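Local coordinates for protein diguanylate cyclase (Vibrio cholerae serotype O1, PDB 6EIB) that catalyses the condensation of two GTP molecules into the second messenger cyclic di-GMP, through its magnesium-dependent GGDEF domain, and takes part in biofilm formation, at residues S35-N40 with G79-I84. Sequence-based numbering, arbitrary orientation.
Sequences SIDIDN and GEEFII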
loop_
_atom_site.group_PDB
_atom_site.type_symbol
_atom_site.label_atom_id
_atom_site.label_comp_id
_atom_site.label_asym_id
_atom_site.label_seq_id
_atom_site.Cartn_x
_atom_site.Cartn_y
_atom_site.Cartn_z
ATOM N N SER A 35 1.854 -2.129 -2.600
ATOM C CA SER A 35 2.462 -2.513 -1.343
ATOM C C SER A 35 3.178 -1.329 -0.753
ATOM O O SER A 35 3.940 -0.677 -1.451
ATOM C CB SER A 35 3.483 -3.650 -1.536
ATOM O OG SER A 35 2.837 -4.812 -2.012
ATOM N N ILE A 36 2.909 -1.025 0.505
ATOM C CA ILE A 36 3.455 0.169 1.142
ATOM C C ILE A 36 4.148 -0.226 2.400
ATOM O O ILE A 36 3.651 -1.073 3.117
ATOM C CB ILE A 36 2.346 1.203 1.450
ATOM C CG1 ILE A 36 1.877 1.846 0.151
ATOM C CG2 ILE A 36 2.866 2.303 2.407
ATOM C CD1 ILE A 36 0.633 2.726 0.312
ATOM N N ASP A 37 5.336 0.333 2.646
ATOM C CA ASP A 37 6.002 0.104 3.912
ATOM C C ASP A 37 6.446 1.461 4.449
ATOM O O ASP A 37 7.062 2.253 3.750
ATOM C CB ASP A 37 7.184 -0.854 3.756
ATOM C CG ASP A 37 7.684 -1.387 5.101
ATOM O OD1 ASP A 37 6.948 -2.171 5.750
ATOM O OD2 ASP A 37 8.835 -1.097 5.475
ATOM N N ILE A 38 6.105 1.713 5.698
ATOM C CA ILE A 38 6.497 2.939 6.360
ATOM C C ILE A 38 7.985 2.902 6.707
ATOM O O ILE A 38 8.469 1.902 7.285
ATOM C CB ILE A 38 5.674 3.148 7.618
ATOM C CG1 ILE A 38 4.176 3.252 7.228
ATOM C CG2 ILE A 38 6.176 4.398 8.378
ATOM C CD1 ILE A 38 3.228 3.255 8.433
ATOM N N ASP A 39 8.702 3.967 6.349
ATOM C CA ASP A 39 10.154 4.031 6.602
ATOM C C ASP A 39 10.422 4.321 8.058
ATOM O O ASP A 39 9.757 5.175 8.641
ATOM C CB ASP A 39 10.830 5.116 5.742
ATOM C CG ASP A 39 10.833 4.781 4.246
ATOM O OD1 ASP A 39 11.353 3.699 3.906
ATOM O OD2 ASP A 39 10.293 5.600 3.421
ATOM N N ASN A 40 11.389 3.615 8.642
ATOM C CA ASN A 40 11.796 3.848 10.025
ATOM C C ASN A 40 10.692 3.843 11.064
ATOM O O ASN A 40 10.725 4.644 12.015
ATOM C CB ASN A 40 12.544 5.184 10.138
ATOM C CG ASN A 40 13.749 5.236 9.252
ATOM O OD1 ASN A 40 13.886 6.124 8.428
ATOM N ND2 ASN A 40 14.643 4.267 9.416
ATOM N N GLY A 79 3.692 -5.428 10.386
ATOM C CA GLY A 79 3.802 -4.384 11.382
ATOM C C GLY A 79 3.643 -2.996 10.790
ATOM O O GLY A 79 2.883 -2.191 11.336
ATOM N N GLU A 80 4.345 -2.711 9.693
ATOM C CA GLU A 80 4.232 -1.390 9.069
ATOM C C GLU A 80 4.052 -1.494 7.547
ATOM O O GLU A 80 4.401 -0.572 6.813
ATOM C CB GLU A 80 5.455 -0.536 9.420
ATOM C CG GLU A 80 6.709 -0.885 8.645
ATOM C CD GLU A 80 7.715 -1.636 9.466
ATOM O OE1 GLU A 80 7.451 -1.918 10.662
ATOM O OE2 GLU A 80 8.792 -1.921 8.907
ATOM N N GLU A 81 3.516 -2.629 7.082
ATOM C CA GLU A 81 3.337 -2.850 5.656
ATOM C C GLU A 81 1.848 -2.943 5.361
ATOM O O GLU A 81 1.105 -3.606 6.073
ATOM C CB GLU A 81 4.045 -4.121 5.154
ATOM C CG GLU A 81 4.004 -4.268 3.596
ATOM C CD GLU A 81 4.549 -5.632 3.101
ATOM O OE1 GLU A 81 5.459 -6.152 3.788
ATOM O OE2 GLU A 81 4.030 -6.194 2.075
ATOM N N PHE A 82 1.437 -2.257 4.315
ATOM C CA PHE A 82 0.050 -2.266 3.868
ATOM C C PHE A 82 -0.027 -2.729 2.461
ATOM O O PHE A 82 0.949 -2.655 1.697
ATOM C CB PHE A 82 -0.588 -0.861 3.954
ATOM C CG PHE A 82 -0.816 -0.391 5.349
ATOM C CD1 PHE A 82 0.223 0.197 6.090
ATOM C CD2 PHE A 82 -2.062 -0.548 5.939
ATOM C CE1 PHE A 82 0.001 0.627 7.396
ATOM C CE2 PHE A 82 -2.291 -0.128 7.231
ATOM C CZ PHE A 82 -1.262 0.470 7.967
ATOM N N ILE A 83 -1.218 -3.180 2.104
ATOM C CA ILE A 83 -1.498 -3.492 0.739
ATOM C C ILE A 83 -2.813 -2.807 0.364
ATOM O O ILE A 83 -3.751 -2.785 1.162
ATOM C CB ILE A 83 -1.551 -5.016 0.579
ATOM C CG1 ILE A 83 -1.794 -5.457 -0.858
ATOM C CG2 ILE A 83 -2.673 -5.553 1.407
ATOM C CD1 ILE A 83 -1.580 -7.019 -0.982
ATOM N N ILE A 84 -2.853 -2.233 -0.831
ATOM C CA ILE A 84 -4.084 -1.683 -1.378
ATOM C C ILE A 84 -4.393 -2.395 -2.678
ATOM O O ILE A 84 -3.552 -2.473 -3.577
ATOM C CB ILE A 84 -3.973 -0.182 -1.610
ATOM C CG1 ILE A 84 -3.603 0.508 -0.303
ATOM C CG2 ILE A 84 -5.311 0.414 -2.144
ATOM C CD1 ILE A 84 -3.187 1.940 -0.504
HETATM O O HOH W 1 2.067 -5.109 0.833
HETATM O O HOH W 2 7.775 -4.598 3.996
HETATM O O HOH W 3 9.948 0.260 8.357
#
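Two hydrogen bonds grip the carbonyl oxygen of F82: the amide N of I36 donates to F82 O over 2.8 Å in a nearly straight bond, and water 1 donates the second; S35 CA adds a CA-H...O contact to F82 O at 3.4 Å. The same water hydrogen-bonds to S35 OG and E81 OE2, tying a small hydroxyl and a long carboxylate together on one face of the sheet; S140 and Y137 of helix 133-148 hold these two groups as well. F82 N returns a bond to I36 O, 2.8 Å long, closing the hydrogen-bonded pair I36–F82 between antiparallel strands. Beyond it, I38 N reaches E80 O at 3.1 Å, in the carbonyl plane, where strand 31-38 runs beside the GGEEF turn, this protein's version of the GGDEF signature hairpin. On the face opposite D37 and E81, branched I36 and the flat ring of F82 pack against helix 50-67, I36 on F64 and F82 on L60, with the F82 and F64 rings edge-to-face. I38 sets CD1 at the edge of the F82 ring, 4.3 Å from F82 CE1, while the tips of I36 and I84 meet CD1 to CD1.

Next to this turn lies the acidic site. D37, I38 and E80 probably bind magnesium, as in related cyclases, and E80 is the predicted proton acceptor. Short D37 comes from strand 31-38, longer E80 from the loop just before strand 81-87. E80 CG sits between its backbone N and carbonyl carbon (chi1 77°), 3.2 Å from D37 OD1, and the bend at chi2 then sets the carboxylate beside that of D37. The two acidic groups approach closely, E80 OE2 3.5 Å from D37 OD2, their planes 47° apart; K148 and K42 stand by D37 OD2 and E80 OE2 respectively as long, weak ion pairs. E80 CG also lies 3.6 Å from I38 O.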